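Side-chain contacts in 2'-deoxycytidine 5'-triphosphate deaminase (Agrobacterium tumefaciens, PDB 2R9Q), which probably catalyses the hydrolytic deamination of the cytosine base of dCTP to give dUTP, a precursor for thymidylate synthesis: residues Val78-Ser81 with Gln82-Leu86; Asp134-Pro137 with Ala138-Gly142; Ala173-Glu177 with Ser178-Lys182. All coordinates share one frame; numbering follows the deposited sequence.

Contact 1: Val78-Ser81 with Gln82-Leu86; sequences VDLS and QGAVL
The chain running through Leu80 and Gly83, whose CA atoms lie 4.9 Å apart, reverses between strand 76-79 and strand 84-86, and the touching parts of the two segments point in directions 152° apart. On the apolar side of this turn the methyl of Ala84 is gripped by two branches. CG1 of Val78 reaches Ala84 CB at 3.4 Å, and CD2 of Leu80 meets the same CB equally closely, both tighter than usual van der Waals contact. Val78 can do this because its CG1 stands opposite the backbone N (chi1 -178°) on a CA-CB bond directed at the other segment. Leu80 starts out pointing away, but its CG stands beside the backbone N (chi1 -56°) and the CD2 branch comes back to the methyl; the same side chain also touches Leu47, Val94 and Val157.

The polar side is built on Asp79. Its OD1 takes two bonds from Ser81, both within 78-81: OG donates to OD1 at 2.6 Å, on the syn lone pair of OD1, while Ser81 N reaches OD1 at 3.2 Å from above the carboxylate plane. The backbone bond makes this an Asx turn, and the double grip probably restricts the rotation of the carboxylate. A water makes the polar link to 82-86, giving a hydrogen bond to Asp79 O at 2.8 Å and receiving one from Gln82 N, also at 2.8 Å. Gly83 has a phi of 148°, a backbone shape in which a side chain would press on the carbonyl O of Gln82.

The reversal thus separates its chemistry: Val78 and the buried Leu80 and Ala84 close the apolar side, whereas on the exposed side a carboxylate, a serine and a bridging water hold the turn, and the two donors on OD1 would probably favour the ionised form of Asp79.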
loop_
_atom_site.group_PDB
_atom_site.type_symbol
_atom_site.label_atom_id
_atom_site.label_comp_id
_atom_site.label_asym_id
_atom_site.label_seq_id
_atom_site.Cartn_x
_atom_site.Cartn_y
_atom_site.Cartn_z
ATOM N N VAL B 78 -14.171 -16.225 16.601
ATOM C CA VAL B 78 -15.290 -15.610 15.911
ATOM C C VAL B 78 -16.383 -16.672 15.710
ATOM O O VAL B 78 -16.111 -17.770 15.258
ATOM C CB VAL B 78 -14.813 -15.075 14.548
ATOM C CG1 VAL B 78 -15.944 -14.369 13.814
ATOM C CG2 VAL B 78 -13.581 -14.172 14.730
ATOM N N ASP B 79 -17.612 -16.343 16.055
ATOM C CA ASP B 79 -18.712 -17.256 15.860
ATOM C C ASP B 79 -19.293 -17.081 14.468
ATOM O O ASP B 79 -19.621 -15.964 14.051
ATOM C CB ASP B 79 -19.765 -17.062 16.943
ATOM C CG ASP B 79 -21.125 -17.616 16.555
ATOM O OD1 ASP B 79 -21.312 -18.861 16.568
ATOM O OD2 ASP B 79 -22.016 -16.785 16.235
ATOM N N LEU B 80 -19.402 -18.193 13.749
ATOM C CA LEU B 80 -19.964 -18.181 12.392
ATOM C C LEU B 80 -21.405 -18.706 12.312
ATOM O O LEU B 80 -21.951 -18.914 11.214
ATOM C CB LEU B 80 -19.090 -18.989 11.461
ATOM C CG LEU B 80 -17.626 -18.603 11.351
ATOM C CD1 LEU B 80 -17.001 -19.515 10.308
ATOM C CD2 LEU B 80 -17.452 -17.120 11.038
ATOM N N SER B 81 -22.031 -18.919 13.458
ATOM C CA SER B 81 -23.423 -19.425 13.475
ATOM C C SER B 81 -24.405 -18.579 12.665
ATOM O O SER B 81 -25.310 -19.130 12.050
ATOM C CB SER B 81 -23.927 -19.573 14.907
ATOM O OG SER B 81 -23.123 -20.516 15.598
ATOM N N GLN B 82 -24.212 -17.260 12.657
ATOM C CA GLN B 82 -25.048 -16.338 11.863
ATOM C C GLN B 82 -24.304 -15.785 10.645
ATOM O O GLN B 82 -24.872 -15.709 9.560
ATOM C CB GLN B 82 -25.591 -15.156 12.711
ATOM C CG GLN B 82 -26.766 -15.522 13.681
ATOM C CD GLN B 82 -27.799 -16.510 13.092
ATOM O OE1 GLN B 82 -27.950 -17.627 13.592
ATOM N NE2 GLN B 82 -28.496 -16.102 12.035
ATOM N N GLY B 83 -23.042 -15.402 10.829
ATOM C CA GLY B 83 -22.299 -14.745 9.779
ATOM C C GLY B 83 -21.304 -13.750 10.317
ATOM O O GLY B 83 -21.656 -12.853 11.059
ATOM N N ALA B 84 -20.056 -13.905 9.910
ATOM C CA ALA B 84 -19.002 -13.014 10.310
ATOM C C ALA B 84 -18.335 -12.442 9.085
ATOM O O ALA B 84 -18.151 -13.126 8.104
ATOM C CB ALA B 84 -17.970 -13.771 11.164
ATOM N N VAL B 85 -17.921 -11.192 9.187
ATOM C CA VAL B 85 -17.086 -10.557 8.192
ATOM C C VAL B 85 -15.611 -10.879 8.436
ATOM O O VAL B 85 -15.070 -10.669 9.499
ATOM C CB VAL B 85 -17.222 -9.018 8.190
ATOM C CG1 VAL B 85 -16.470 -8.377 6.993
ATOM C CG2 VAL B 85 -18.657 -8.620 8.268
ATOM N N LEU B 86 -14.989 -11.374 7.384
ATOM C CA LEU B 86 -13.576 -11.568 7.314
ATOM C C LEU B 86 -12.987 -10.410 6.485
ATOM O O LEU B 86 -13.381 -10.149 5.351
ATOM C CB LEU B 86 -13.266 -12.978 6.766
ATOM C CG LEU B 86 -13.980 -14.203 7.386
ATOM C CD1 LEU B 86 -13.523 -15.518 6.705
ATOM C CD2 LEU B 86 -13.934 -14.328 8.929
HETATM O O HOH W 1 -22.338 -15.370 13.629
#

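Contact 2: Asp134-Pro137 with Ala138-Gly142; sequences DKIP and AGYTG
Ile136 and Tyr140 make the tight part of this contact: CG2 of the isoleucine comes within 3.4 Å of Tyr140 CB and 3.6 Å of Tyr140 CD2, the two side chains crossing at a slant. Tyr140 CG lies trans to its backbone N (chi1 177°), which carries the ring inward beside Pro137. The proline runs alongside, its CD 3.9 Å from Tyr140 CB. Both residues meet the ring obliquely.

On the solvent side the chain makes a type II beta turn from Pro137 to Tyr140, closed by a bond from Tyr140 N to Pro137 O (3.2 Å). The N-H...O angle of 140° makes the closure somewhat bent. Pro137 and Ala138 are exposed here, and Gly139 takes the positive phi (85°) that the third position of such a turn requires.

The buried phenol is held at its far end, where OH is hydrogen-bonded to Pro143 O and Asp128 N. Ile136 and Tyr140 both pack on Thr127 of strand 121-127 and Leu100 of strand 91-101, while strand 135-136 pairs antiparallel with strand 106-112, and the turn carries the chain from strand 135-136 towards strand 143-150.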
loop_
_atom_site.group_PDB
_atom_site.type_symbol
_atom_site.label_atom_id
_atom_site.label_comp_id
_atom_site.label_asym_id
_atom_site.label_seq_id
_atom_site.Cartn_x
_atom_site.Cartn_y
_atom_site.Cartn_z
ATOM N N ASP B 134 -2.912 -28.327 1.553
ATOM C CA ASP B 134 -3.760 -28.806 0.465
ATOM C C ASP B 134 -3.479 -30.253 -0.001
ATOM O O ASP B 134 -3.983 -30.687 -1.031
ATOM C CB ASP B 134 -3.691 -27.853 -0.731
ATOM C CG ASP B 134 -4.180 -26.432 -0.416
ATOM O OD1 ASP B 134 -4.968 -26.225 0.516
ATOM O OD2 ASP B 134 -3.786 -25.508 -1.145
ATOM N N LYS B 135 -2.690 -30.981 0.788
ATOM C CA LYS B 135 -2.385 -32.378 0.553
ATOM C C LYS B 135 -2.768 -33.187 1.798
ATOM O O LYS B 135 -2.349 -32.885 2.918
ATOM C CB LYS B 135 -0.903 -32.586 0.189
ATOM C CG LYS B 135 -0.458 -31.872 -1.086
ATOM C CD LYS B 135 -1.116 -32.457 -2.324
ATOM C CE LYS B 135 -1.299 -31.399 -3.456
ATOM N NZ LYS B 135 -2.401 -30.386 -3.201
ATOM N N ILE B 136 -3.612 -34.186 1.569
ATOM C CA ILE B 136 -4.026 -35.132 2.565
ATOM C C ILE B 136 -3.252 -36.443 2.261
ATOM O O ILE B 136 -3.356 -37.002 1.157
ATOM C CB ILE B 136 -5.548 -35.333 2.533
ATOM C CG1 ILE B 136 -6.276 -34.000 2.742
ATOM C CG2 ILE B 136 -5.999 -36.305 3.626
ATOM C CD1 ILE B 136 -6.328 -33.081 1.568
ATOM N N PRO B 137 -2.439 -36.917 3.230
ATOM C CA PRO B 137 -1.647 -38.134 2.974
ATOM C C PRO B 137 -2.507 -39.378 2.771
ATOM O O PRO B 137 -3.656 -39.396 3.178
ATOM C CB PRO B 137 -0.784 -38.272 4.220
ATOM C CG PRO B 137 -0.890 -36.971 4.936
ATOM C CD PRO B 137 -2.192 -36.381 4.578
ATOM N N ALA B 138 -1.940 -40.371 2.087
ATOM C CA ALA B 138 -2.560 -41.680 1.923
ATOM C C ALA B 138 -2.905 -42.191 3.299
ATOM O O ALA B 138 -2.048 -42.234 4.160
ATOM C CB ALA B 138 -1.652 -42.661 1.178
ATOM N N GLY B 139 -4.181 -42.494 3.507
ATOM C CA GLY B 139 -4.643 -43.106 4.739
ATOM C C GLY B 139 -4.950 -42.178 5.893
ATOM O O GLY B 139 -5.139 -42.642 7.002
ATOM N N TYR B 140 -5.053 -40.877 5.622
ATOM C CA TYR B 140 -5.198 -39.871 6.662
ATOM C C TYR B 140 -6.508 -40.035 7.435
ATOM O O TYR B 140 -7.599 -40.126 6.853
ATOM C CB TYR B 140 -5.094 -38.437 6.073
ATOM C CG TYR B 140 -5.302 -37.308 7.095
ATOM C CD1 TYR B 140 -4.266 -36.903 7.939
ATOM C CD2 TYR B 140 -6.542 -36.644 7.204
ATOM C CE1 TYR B 140 -4.471 -35.896 8.878
ATOM C CE2 TYR B 140 -6.748 -35.649 8.126
ATOM C CZ TYR B 140 -5.717 -35.270 8.965
ATOM O OH TYR B 140 -5.914 -34.261 9.901
ATOM N N THR B 141 -6.353 -40.061 8.757
ATOM C CA THR B 141 -7.430 -40.005 9.722
ATOM C C THR B 141 -7.269 -38.727 10.477
ATOM O O THR B 141 -6.195 -38.486 11.064
ATOM C CB THR B 141 -7.362 -41.139 10.746
ATOM O OG1 THR B 141 -7.500 -42.375 10.059
ATOM C CG2 THR B 141 -8.476 -41.020 11.803
ATOM N N GLY B 142 -8.340 -37.921 10.489
ATOM C CA GLY B 142 -8.326 -36.671 11.215
ATOM C C GLY B 142 -9.277 -35.583 10.756
ATOM O O GLY B 142 -10.087 -35.767 9.845
#

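Contact 3: Ala173-Glu177 with Ser178-Lys182; sequences ALLNE and SEVLK
Leu175, Glu177 and Glu179 dominate this helix N-terminus, where Asn176 occupies the N-cap position of helix 177-186. Leu175, just ahead of the cap, turns its side chain back onto the first turn: its CB lies 3.6 Å from Val180 CG2, and its CG is 3.8 Å from Glu179 CB, the leucine and glutamate side chains crossing at about a right angle. Leu175 also packs on Tyr337 and His339 of strand 331-339, so it sits between the helix and that strand.

Glu179 directs its aliphatic part at this leucine, with Glu179 CG 3.9 Å from Leu175 CG, and its carboxylate is tied to the same strand by a hydrogen bond between OE2 and His339 NE2. The positive end of the helix dipole would probably stabilise the negative charge of Glu179.

Glu177 contributes mainly through its backbone and an outer flank. Its carbonyl accepts from Leu181, as that of Asn176 does from Val180, setting the first turn of the helix. Along this turn the side chains of Glu177 and Leu181 run side by side, pointing the same way, with Glu177 OE1 3.5 Å from Leu181 CD1.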
loop_
_atom_site.group_PDB
_atom_site.type_symbol
_atom_site.label_atom_id
_atom_site.label_comp_id
_atom_site.label_asym_id
_atom_site.label_seq_id
_atom_site.Cartn_x
_atom_site.Cartn_y
_atom_site.Cartn_z
ATOM N N ALA B 173 -2.810 -41.233 -11.476
ATOM C CA ALA B 173 -3.039 -41.679 -12.852
ATOM C C ALA B 173 -3.080 -40.529 -13.848
ATOM O O ALA B 173 -4.051 -40.380 -14.601
ATOM C CB ALA B 173 -4.320 -42.490 -12.934
ATOM N N LEU B 174 -2.010 -39.731 -13.841
ATOM C CA LEU B 174 -1.813 -38.660 -14.800
ATOM C C LEU B 174 -1.532 -39.214 -16.184
ATOM O O LEU B 174 -0.940 -40.279 -16.345
ATOM C CB LEU B 174 -0.627 -37.773 -14.420
ATOM C CG LEU B 174 -0.677 -36.731 -13.293
ATOM C CD1 LEU B 174 -2.106 -36.454 -12.814
ATOM C CD2 LEU B 174 0.270 -37.123 -12.156
ATOM N N LEU B 175 -1.934 -38.447 -17.183
ATOM C CA LEU B 175 -1.619 -38.749 -18.566
ATOM C C LEU B 175 -0.288 -38.113 -18.945
ATOM O O LEU B 175 0.001 -36.993 -18.537
ATOM C CB LEU B 175 -2.731 -38.234 -19.477
ATOM C CG LEU B 175 -4.005 -39.079 -19.490
ATOM C CD1 LEU B 175 -4.602 -39.203 -18.100
ATOM C CD2 LEU B 175 -4.984 -38.468 -20.490
ATOM N N ASN B 176 0.523 -38.844 -19.713
ATOM C CA ASN B 176 1.740 -38.288 -20.324
ATOM C C ASN B 176 1.416 -37.676 -21.712
ATOM O O ASN B 176 0.247 -37.668 -22.128
ATOM C CB ASN B 176 2.882 -39.331 -20.374
ATOM C CG ASN B 176 2.577 -40.555 -21.280
ATOM O OD1 ASN B 176 1.428 -40.866 -21.616
ATOM N ND2 ASN B 176 3.638 -41.260 -21.653
ATOM N N GLU B 177 2.426 -37.142 -22.401
ATOM C CA GLU B 177 2.199 -36.493 -23.688
ATOM C C GLU B 177 1.337 -37.314 -24.650
ATOM O O GLU B 177 0.353 -36.811 -25.189
ATOM C CB GLU B 177 3.519 -36.143 -24.364
ATOM C CG GLU B 177 4.021 -34.729 -24.072
ATOM C CD GLU B 177 4.555 -34.014 -25.336
ATOM O OE1 GLU B 177 3.773 -33.882 -26.340
ATOM O OE2 GLU B 177 5.748 -33.579 -25.307
ATOM N N SER B 178 1.701 -38.574 -24.842
ATOM C CA SER B 178 1.086 -39.439 -25.856
ATOM C C SER B 178 -0.375 -39.723 -25.586
ATOM O O SER B 178 -1.199 -39.706 -26.499
ATOM C CB SER B 178 1.834 -40.776 -25.933
ATOM O OG SER B 178 3.223 -40.558 -25.801
ATOM N N GLU B 179 -0.667 -40.018 -24.325
ATOM C CA GLU B 179 -2.027 -40.288 -23.841
ATOM C C GLU B 179 -2.932 -39.067 -24.090
ATOM O O GLU B 179 -4.072 -39.201 -24.565
ATOM C CB GLU B 179 -1.962 -40.603 -22.341
ATOM C CG GLU B 179 -2.723 -41.835 -21.865
ATOM C CD GLU B 179 -2.058 -42.500 -20.655
ATOM O OE1 GLU B 179 -0.814 -42.377 -20.513
ATOM O OE2 GLU B 179 -2.777 -43.144 -19.849
ATOM N N VAL B 180 -2.404 -37.887 -23.770
ATOM C CA VAL B 180 -3.107 -36.616 -23.979
ATOM C C VAL B 180 -3.380 -36.344 -25.466
ATOM O O VAL B 180 -4.499 -35.975 -25.841
ATOM C CB VAL B 180 -2.326 -35.423 -23.342
ATOM C CG1 VAL B 180 -2.952 -34.087 -23.727
ATOM C CG2 VAL B 180 -2.270 -35.564 -21.822
ATOM N N LEU B 181 -2.352 -36.540 -26.296
ATOM C CA LEU B 181 -2.461 -36.330 -27.753
ATOM C C LEU B 181 -3.430 -37.314 -28.428
ATOM O O LEU B 181 -4.158 -36.930 -29.333
ATOM C CB LEU B 181 -1.065 -36.318 -28.428
ATOM C CG LEU B 181 -0.273 -34.991 -28.230
ATOM C CD1 LEU B 181 1.250 -35.119 -28.375
ATOM C CD2 LEU B 181 -0.792 -33.846 -29.152
ATOM N N LYS B 182 -3.472 -38.558 -27.955
ATOM C CA LYS B 182 -4.491 -39.529 -28.391
ATOM C C LYS B 182 -5.932 -39.205 -27.950
ATOM O O LYS B 182 -6.866 -39.376 -28.726
ATOM C CB LYS B 182 -4.126 -40.930 -27.901
ATOM C CG LYS B 182 -2.862 -41.486 -28.539
ATOM C CD LYS B 182 -2.676 -42.987 -28.208
ATOM C CE LYS B 182 -1.168 -43.364 -27.971
ATOM N NZ LYS B 182 -0.878 -44.863 -27.958
#

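Overall arrangement
All three contacts are local, but they stand at different depths and between different elements. Contacts 1 and 2 are partly buried and belong to the N-terminal domain, their centres about 28 Å apart; contact 1 lies between two strands, contact 2 between a short strand and the turn after it. Contact 3 is a surface contact, the one that involves a helix, and its centre is about 45 Å from that of contact 1, on the opposite side of the chain's centre. Strand 91-101 receives side chains from contacts 1 and 2, whereas contact 3 leans on strand 331-339. Contact 1 pairs an apolar cluster with a carboxylate and a water, contact 2 a backbone-closed turn with a buried tyrosine, contact 3 backbone bonds at a helix start with an apolar flank.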